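Local coordinates for protein phage terminase large subunit (Thermus phage P7426, PDB 7KS4) that probably drives viral DNA into empty capsids as an ATP-powered motor and cuts the genome as a nuclease, here represented by its N-terminal ATPase domain, at residues A[75-78]-A[79-82]; A[234-237]-A[238-242]; A[243-246]-A[247-250]. All blocks are in the same frame, centred on the assembly; numbering follows the deposited sequence.

Contact 1 lies beside the nucleotide, at the start of helix 75-92: the side chain of Q77 is about 4 Å from the bound magnesium ion and that of I80 about 6 Å from ADP. Contacts 2 and 3 follow later in the chain and belong together, with centres 10 Å apart. They meet round F249, whose CZ lies 3.5 Å from SD of M238. Contact 1 touches neither; its centre is 28 Å from that of contact 2 and 25 Å from that of contact 3. Contact 2 also comes near the nucleotide, the side chain of Y237 being about 9 Å from ADP and close to Q45.

Contact 1 (A[75-78]-A[79-82]); sequences YDQA and EIIF
The flat amide of Q77 has the terminal methyl of I80 over one face: CD1 stands 3.6 Å from both NE2 and OE1, displaced from the middle of the group. Q77 starts with CG anti to its backbone N (chi1 -174°) and then bends at chi2, which carries the amide back over the next turn, where an isoleucine is long enough to meet it. NE2 donates a hydrogen bond to D154, in the predicted Walker B motif, which binds magnesium in another structure of this protein; a glutamine suits the place because its N-H can fix the amide beside that carboxylate. The carboxylates of D76 and E79 run side by side with their planes 89° apart, and OD1 of D76 is 3.6 Å from OE2 of E79. Like charges at this distance probably repel mildly; a water bridges the two residues, donating to E79 OE1 and to D76 O. The Y75 ring lies on L108 and R139, the F82 ring on F132 and L108.

In the P-loop ASCE fold, this is the first part of helix 75-92, which follows strand 67-72 and lies against the sheet. Small A78 suits the buried side, touching I70 and A72 of that strand, while I81 packs on S49 and A52 of helix 48-62.

E79 N bonds to Y75 O at 2.8 Å and F82 N to A78 O at 3.1 Å, as in a regular alpha-helix. Between them, I80 N turns to Q77 O at 3.1 Å, and a water donates to Q77 O and accepts from I81 N.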
loop_
_atom_site.group_PDB
_atom_site.type_symbol
_atom_site.label_atom_id
_atom_site.label_comp_id
_atom_site.label_asym_id
_atom_site.label_seq_id
_atom_site.Cartn_x
_atom_site.Cartn_y
_atom_site.Cartn_z
ATOM N N TYR A 75 6.321 12.091 7.161
ATOM C CA TYR A 75 7.217 11.929 6.021
ATOM C C TYR A 75 8.217 10.804 6.259
ATOM O O TYR A 75 8.536 10.047 5.334
ATOM C CB TYR A 75 7.945 13.242 5.723
ATOM C CG TYR A 75 7.199 14.120 4.744
ATOM C CD1 TYR A 75 6.906 13.664 3.464
ATOM C CD2 TYR A 75 6.790 15.402 5.093
ATOM C CE1 TYR A 75 6.225 14.451 2.561
ATOM C CE2 TYR A 75 6.104 16.198 4.188
ATOM C CZ TYR A 75 5.826 15.714 2.924
ATOM O OH TYR A 75 5.147 16.486 2.010
ATOM N N ASP A 76 8.718 10.673 7.489
ATOM C CA ASP A 76 9.644 9.586 7.795
ATOM C C ASP A 76 8.990 8.229 7.565
ATOM O O ASP A 76 9.650 7.278 7.128
ATOM C CB ASP A 76 10.142 9.707 9.234
ATOM C CG ASP A 76 11.044 10.910 9.443
ATOM O OD1 ASP A 76 11.831 11.239 8.529
ATOM O OD2 ASP A 76 10.965 11.527 10.524
ATOM N N GLN A 77 7.694 8.117 7.858
ATOM C CA GLN A 77 6.991 6.868 7.587
ATOM C C GLN A 77 6.760 6.683 6.091
ATOM O O GLN A 77 6.911 5.574 5.569
ATOM C CB GLN A 77 5.664 6.832 8.344
ATOM C CG GLN A 77 4.921 5.502 8.229
ATOM C CD GLN A 77 5.691 4.344 8.838
ATOM O OE1 GLN A 77 6.474 4.527 9.772
ATOM N NE2 GLN A 77 5.469 3.140 8.309
ATOM N N ALA A 78 6.395 7.755 5.385
ATOM C CA ALA A 78 6.178 7.646 3.948
ATOM C C ALA A 78 7.463 7.289 3.216
ATOM O O ALA A 78 7.411 6.631 2.170
ATOM C CB ALA A 78 5.611 8.954 3.405
ATOM N N GLU A 79 8.614 7.715 3.745
ATOM C CA GLU A 79 9.900 7.417 3.122
ATOM C C GLU A 79 10.169 5.924 3.039
ATOM O O GLU A 79 10.970 5.496 2.201
ATOM C CB GLU A 79 11.040 8.085 3.897
ATOM C CG GLU A 79 11.161 9.585 3.682
ATOM C CD GLU A 79 12.099 10.249 4.681
ATOM O OE1 GLU A 79 12.982 9.551 5.231
ATOM O OE2 GLU A 79 11.949 11.468 4.921
ATOM N N ILE A 80 9.533 5.122 3.893
ATOM C CA ILE A 80 9.810 3.689 3.902
ATOM C C ILE A 80 9.373 3.068 2.583
ATOM O O ILE A 80 10.188 2.518 1.835
ATOM C CB ILE A 80 9.126 3.011 5.101
ATOM C CG1 ILE A 80 9.689 3.578 6.406
ATOM C CG2 ILE A 80 9.337 1.495 5.051
ATOM C CD1 ILE A 80 8.959 3.115 7.640
ATOM N N ILE A 81 8.079 3.151 2.273
ATOM C CA ILE A 81 7.602 2.586 1.016
ATOM C C ILE A 81 8.204 3.339 -0.163
ATOM O O ILE A 81 8.634 2.727 -1.147
ATOM C CB ILE A 81 6.064 2.584 0.978
ATOM C CG1 ILE A 81 5.529 1.558 1.980
ATOM C CG2 ILE A 81 5.548 2.275 -0.431
ATOM C CD1 ILE A 81 4.016 1.590 2.156
ATOM N N PHE A 82 8.259 4.671 -0.084
ATOM C CA PHE A 82 8.828 5.444 -1.183
ATOM C C PHE A 82 10.244 4.984 -1.503
ATOM O O PHE A 82 10.591 4.779 -2.670
ATOM C CB PHE A 82 8.821 6.937 -0.861
ATOM C CG PHE A 82 9.321 7.787 -1.997
ATOM C CD1 PHE A 82 10.645 8.198 -2.046
ATOM C CD2 PHE A 82 8.477 8.140 -3.035
ATOM C CE1 PHE A 82 11.112 8.966 -3.101
ATOM C CE2 PHE A 82 8.936 8.909 -4.089
ATOM C CZ PHE A 82 10.255 9.320 -4.123
HETATM O O HOH W 1 12.240 7.319 7.060
HETATM O O HOH W 2 5.668 3.863 3.944
#

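Contact 2 (A[234-237]-A[238-242]); sequences REWY and MERRL. With SO4 (sulfate ion), chain H.
The backbone N of R240 is shared by two carbonyls, W236 O at 3.1 Å and Y237 O at 3.2 Å. Both bonds bend to 135° at the hydrogen, and Y237 O is met from above its carbonyl plane. Two residues earlier, M238 N makes a straighter bond to R234 O.

R240 also lies along W236. Its CD sits over one face of the indole, 3.6 Å from the centre of the six-membered ring, a CH-pi contact for which the long aliphatic part of arginine is well suited. The trans chi1 of W236 (177°) sends the indole along the side of the helix where R240 follows, and the two side chains point the same way. Beyond the ring, the guanidinium meets at its edge a sulfate, probably from the crystallisation liquor; NH1 bonds to sulfate O4 at 3.0 Å.

On another side of the helix, the methyl CE of M238 lies over one face of the R234 guanidinium, toward its rim, 3.2 Å from NH2. R234 also has a cation-pi partner in W227. Y237 turns inward instead, its ring meeting that of Y253 near the ADP-binding Q45, on what is otherwise an exposed helix of the ATPase domain.

E235 and E239, one turn apart, bring their OE2 atoms to 2.5 Å with carboxylate planes 75° apart. Oxygens this close imply that one acid probably holds a proton and donates it to the other, which would lessen the repulsion expected of two glutamates.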
loop_
_atom_site.group_PDB
_atom_site.type_symbol
_atom_site.label_atom_id
_atom_site.label_comp_id
_atom_site.label_asym_id
_atom_site.label_seq_id
_atom_site.Cartn_x
_atom_site.Cartn_y
_atom_site.Cartn_z
ATOM N N ARG A 234 5.486 -17.089 16.865
ATOM C CA ARG A 234 4.302 -16.936 17.701
ATOM C C ARG A 234 4.672 -16.936 19.178
ATOM O O ARG A 234 4.210 -16.082 19.945
ATOM C CB ARG A 234 3.293 -18.047 17.403
ATOM C CG ARG A 234 1.951 -17.819 18.067
ATOM C CD ARG A 234 0.968 -18.953 17.809
ATOM N NE ARG A 234 -0.392 -18.542 18.141
ATOM C CZ ARG A 234 -0.899 -18.532 19.370
ATOM N NH1 ARG A 234 -0.167 -18.918 20.412
ATOM N NH2 ARG A 234 -2.150 -18.130 19.559
ATOM N N GLU A 235 5.503 -17.892 19.604
ATOM C CA GLU A 235 5.834 -17.972 21.025
ATOM C C GLU A 235 6.578 -16.721 21.481
ATOM O O GLU A 235 6.313 -16.196 22.570
ATOM C CB GLU A 235 6.652 -19.227 21.322
ATOM C CG GLU A 235 6.985 -19.416 22.812
ATOM C CD GLU A 235 5.758 -19.624 23.707
ATOM O OE1 GLU A 235 4.703 -20.056 23.203
ATOM O OE2 GLU A 235 5.856 -19.367 24.932
ATOM N N TRP A 236 7.495 -16.211 20.659
ATOM C CA TRP A 236 8.187 -14.982 21.027
ATOM C C TRP A 236 7.200 -13.827 21.187
ATOM O O TRP A 236 7.267 -13.079 22.168
ATOM C CB TRP A 236 9.262 -14.639 19.997
ATOM C CG TRP A 236 9.949 -13.344 20.305
ATOM C CD1 TRP A 236 10.934 -13.134 21.233
ATOM C CD2 TRP A 236 9.694 -12.073 19.699
ATOM N NE1 TRP A 236 11.307 -11.809 21.238
ATOM C CE2 TRP A 236 10.562 -11.139 20.305
ATOM C CE3 TRP A 236 8.819 -11.633 18.702
ATOM C CZ2 TRP A 236 10.581 -9.795 19.939
ATOM C CZ3 TRP A 236 8.837 -10.294 18.346
ATOM C CH2 TRP A 236 9.719 -9.395 18.957
ATOM N N TYR A 237 6.264 -13.674 20.240
ATOM C CA TYR A 237 5.233 -12.644 20.373
ATOM C C TYR A 237 4.468 -12.799 21.680
ATOM O O TYR A 237 4.247 -11.824 22.408
ATOM C CB TYR A 237 4.242 -12.704 19.207
ATOM C CG TYR A 237 4.797 -12.351 17.856
ATOM C CD1 TYR A 237 5.542 -11.201 17.666
ATOM C CD2 TYR A 237 4.567 -13.173 16.760
ATOM C CE1 TYR A 237 6.050 -10.881 16.414
ATOM C CE2 TYR A 237 5.071 -12.863 15.515
ATOM C CZ TYR A 237 5.809 -11.721 15.347
ATOM O OH TYR A 237 6.306 -11.413 14.100
ATOM N N MET A 238 4.029 -14.021 21.979
ATOM C CA MET A 238 3.241 -14.247 23.184
ATOM C C MET A 238 4.044 -13.912 24.434
ATOM O O MET A 238 3.507 -13.354 25.398
ATOM C CB MET A 238 2.753 -15.699 23.222
ATOM C CG MET A 238 1.749 -16.055 22.119
ATOM S SD MET A 238 0.294 -14.973 22.161
ATOM C CE MET A 238 -0.683 -15.566 20.781
ATOM N N GLU A 239 5.340 -14.229 24.432
ATOM C CA GLU A 239 6.152 -14.020 25.623
ATOM C C GLU A 239 6.497 -12.550 25.835
ATOM O O GLU A 239 6.897 -12.175 26.944
ATOM C CB GLU A 239 7.411 -14.886 25.535
ATOM C CG GLU A 239 7.090 -16.372 25.626
ATOM C CD GLU A 239 8.316 -17.272 25.647
ATOM O OE1 GLU A 239 9.444 -16.763 25.855
ATOM O OE2 GLU A 239 8.139 -18.495 25.465
ATOM N N ARG A 240 6.318 -11.706 24.816
ATOM C CA ARG A 240 6.454 -10.264 25.009
ATOM C C ARG A 240 5.337 -9.675 25.857
ATOM O O ARG A 240 5.482 -8.554 26.352
ATOM C CB ARG A 240 6.460 -9.525 23.675
ATOM C CG ARG A 240 7.616 -9.839 22.775
ATOM C CD ARG A 240 7.734 -8.792 21.677
ATOM N NE ARG A 240 8.195 -7.497 22.181
ATOM C CZ ARG A 240 8.612 -6.489 21.417
ATOM N NH1 ARG A 240 8.636 -6.610 20.098
ATOM N NH2 ARG A 240 9.008 -5.351 21.976
ATOM N N ARG A 241 4.220 -10.378 26.016
ATOM C CA ARG A 241 3.133 -9.823 26.814
ATOM C C ARG A 241 3.541 -9.571 28.258
ATOM O O ARG A 241 2.807 -8.877 28.973
ATOM C CB ARG A 241 1.923 -10.753 26.757
ATOM C CG ARG A 241 1.323 -10.863 25.360
ATOM C CD ARG A 241 0.156 -11.826 25.330
ATOM N NE ARG A 241 0.575 -13.201 25.596
ATOM C CZ ARG A 241 -0.264 -14.228 25.733
ATOM N NH1 ARG A 241 -1.573 -14.040 25.625
ATOM N NH2 ARG A 241 0.204 -15.443 25.975
ATOM N N LEU A 242 4.687 -10.106 28.699
ATOM C CA LEU A 242 5.186 -9.803 30.037
ATOM C C LEU A 242 5.443 -8.317 30.221
ATOM O O LEU A 242 5.274 -7.794 31.327
ATOM C CB LEU A 242 6.482 -10.565 30.328
ATOM C CG LEU A 242 6.442 -12.060 30.648
ATOM C CD1 LEU A 242 7.751 -12.466 31.322
ATOM C CD2 LEU A 242 5.265 -12.449 31.527
HETATM S S SO4 H . 9.494 -3.477 18.119
HETATM O O1 SO4 H . 10.408 -3.901 19.178
HETATM O O2 SO4 H . 10.180 -3.530 16.833
HETATM O O3 SO4 H . 9.061 -2.107 18.388
HETATM O O4 SO4 H . 8.330 -4.360 18.070
#

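Contact 3 (A[243-246]-A[247-250]); sequences YIPD and LEFR
I244 opens the contact with its branch methyl CG2, which lies 3.7 Å from F249 N and 3.9 Å from CD of E248. This buried, beta-branched residue turns its side chain to the following helix and also packs on Y253; the glutamate chain crosses it at about a right angle.

P245 comes next, at the N-cap of helix 246-252. Its carbonyl O takes the first helical bond, from F249 N at 3.0 Å. A proline suits this place, since its ring fixes phi just ahead of the helix while the carbonyl remains available to F249 N. The ring also meets E248, CG standing 3.5 Å from OE1. E248 reaches there because its chain is fully extended.

With helix 234-239, this segment makes two short helices joined by a loop, late in the ATPase domain and probably part of the lid subdomain that large terminases carry after the P-loop core. F249 is buried, its ring meeting that of W227 on helix 226-229 and making a cation-pi contact with R241.

D246, in the first turn, is joined to R250 twice. Its carbonyl O receives R250 N at 2.9 Å, and its carboxylate forms a salt bridge through OD2, 3.1 Å from NE. A trans chi1 (-171°) leans the acid along the helix toward the arginine. NE lies on the syn side of OD2, 30° out of the carboxylate plane, whereas OD2 is almost exactly in the guanidinium plane; the carboxylate and guanidinium planes stand 86° apart. R250 NH1 has a second acid partner, E256. The negative charge of D246 near the helix start would probably be favourable to the helix dipole.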
loop_
_atom_site.group_PDB
_atom_site.type_symbol
_atom_site.label_atom_id
_atom_site.label_comp_id
_atom_site.label_asym_id
_atom_site.label_seq_id
_atom_site.Cartn_x
_atom_site.Cartn_y
_atom_site.Cartn_z
ATOM N N TYR A 243 5.875 -7.624 29.165
ATOM C CA TYR A 243 6.278 -6.233 29.299
ATOM C C TYR A 243 5.612 -5.308 28.289
ATOM O O TYR A 243 5.932 -4.115 28.264
ATOM C CB TYR A 243 7.805 -6.107 29.198
ATOM C CG TYR A 243 8.426 -6.563 27.894
ATOM C CD1 TYR A 243 8.625 -5.669 26.850
ATOM C CD2 TYR A 243 8.851 -7.879 27.720
ATOM C CE1 TYR A 243 9.205 -6.071 25.664
ATOM C CE2 TYR A 243 9.435 -8.289 26.540
ATOM C CZ TYR A 243 9.610 -7.378 25.511
ATOM O OH TYR A 243 10.190 -7.764 24.320
ATOM N N ILE A 244 4.688 -5.808 27.482
ATOM C CA ILE A 244 3.948 -4.998 26.516
ATOM C C ILE A 244 2.503 -4.920 26.984
ATOM O O ILE A 244 1.906 -5.963 27.281
ATOM C CB ILE A 244 4.037 -5.592 25.095
ATOM C CG1 ILE A 244 5.423 -5.303 24.506
ATOM C CG2 ILE A 244 2.929 -5.052 24.196
ATOM C CD1 ILE A 244 5.636 -5.817 23.096
ATOM N N PRO A 245 1.898 -3.729 27.059
ATOM C CA PRO A 245 0.490 -3.653 27.469
ATOM C C PRO A 245 -0.386 -4.539 26.595
ATOM O O PRO A 245 -0.107 -4.751 25.414
ATOM C CB PRO A 245 0.139 -2.168 27.298
ATOM C CG PRO A 245 1.219 -1.588 26.452
ATOM C CD PRO A 245 2.442 -2.401 26.718
ATOM N N ASP A 246 -1.465 -5.051 27.188
ATOM C CA ASP A 246 -2.320 -5.988 26.465
ATOM C C ASP A 246 -2.895 -5.366 25.197
ATOM O O ASP A 246 -2.974 -6.031 24.158
ATOM C CB ASP A 246 -3.452 -6.481 27.360
ATOM C CG ASP A 246 -4.232 -7.619 26.728
ATOM O OD1 ASP A 246 -3.603 -8.519 26.133
ATOM O OD2 ASP A 246 -5.478 -7.612 26.812
ATOM N N LEU A 247 -3.324 -4.102 25.259
ATOM C CA LEU A 247 -3.928 -3.487 24.079
ATOM C C LEU A 247 -2.913 -3.357 22.954
ATOM O O LEU A 247 -3.220 -3.647 21.792
ATOM C CB LEU A 247 -4.517 -2.114 24.411
ATOM C CG LEU A 247 -5.283 -1.455 23.246
ATOM C CD1 LEU A 247 -6.437 -0.604 23.764
ATOM C CD2 LEU A 247 -4.390 -0.598 22.335
ATOM N N GLU A 248 -1.707 -2.883 23.272
ATOM C CA GLU A 248 -0.672 -2.771 22.252
ATOM C C GLU A 248 -0.405 -4.120 21.604
ATOM O O GLU A 248 -0.244 -4.209 20.380
ATOM C CB GLU A 248 0.608 -2.198 22.862
ATOM C CG GLU A 248 1.764 -2.062 21.879
ATOM C CD GLU A 248 3.036 -1.561 22.538
ATOM O OE1 GLU A 248 2.933 -0.810 23.534
ATOM O OE2 GLU A 248 4.136 -1.922 22.064
ATOM N N PHE A 249 -0.356 -5.189 22.406
ATOM C CA PHE A 249 -0.086 -6.512 21.856
ATOM C C PHE A 249 -1.205 -6.954 20.922
ATOM O O PHE A 249 -0.950 -7.407 19.798
ATOM C CB PHE A 249 0.097 -7.533 22.978
ATOM C CG PHE A 249 0.133 -8.948 22.487
ATOM C CD1 PHE A 249 1.333 -9.544 22.140
ATOM C CD2 PHE A 249 -1.038 -9.672 22.338
ATOM C CE1 PHE A 249 1.361 -10.841 21.669
ATOM C CE2 PHE A 249 -1.016 -10.962 21.861
ATOM C CZ PHE A 249 0.185 -11.548 21.527
ATOM N N ARG A 250 -2.458 -6.842 21.374
ATOM C CA ARG A 250 -3.580 -7.280 20.552
ATOM C C ARG A 250 -3.665 -6.499 19.246
ATOM O O ARG A 250 -4.106 -7.047 18.226
ATOM C CB ARG A 250 -4.888 -7.144 21.335
ATOM C CG ARG A 250 -5.034 -8.120 22.496
ATOM C CD ARG A 250 -6.378 -7.954 23.198
ATOM N NE ARG A 250 -6.563 -8.964 24.238
ATOM C CZ ARG A 250 -7.071 -10.177 24.037
ATOM N NH1 ARG A 250 -7.467 -10.551 22.826
ATOM N NH2 ARG A 250 -7.189 -11.021 25.055
#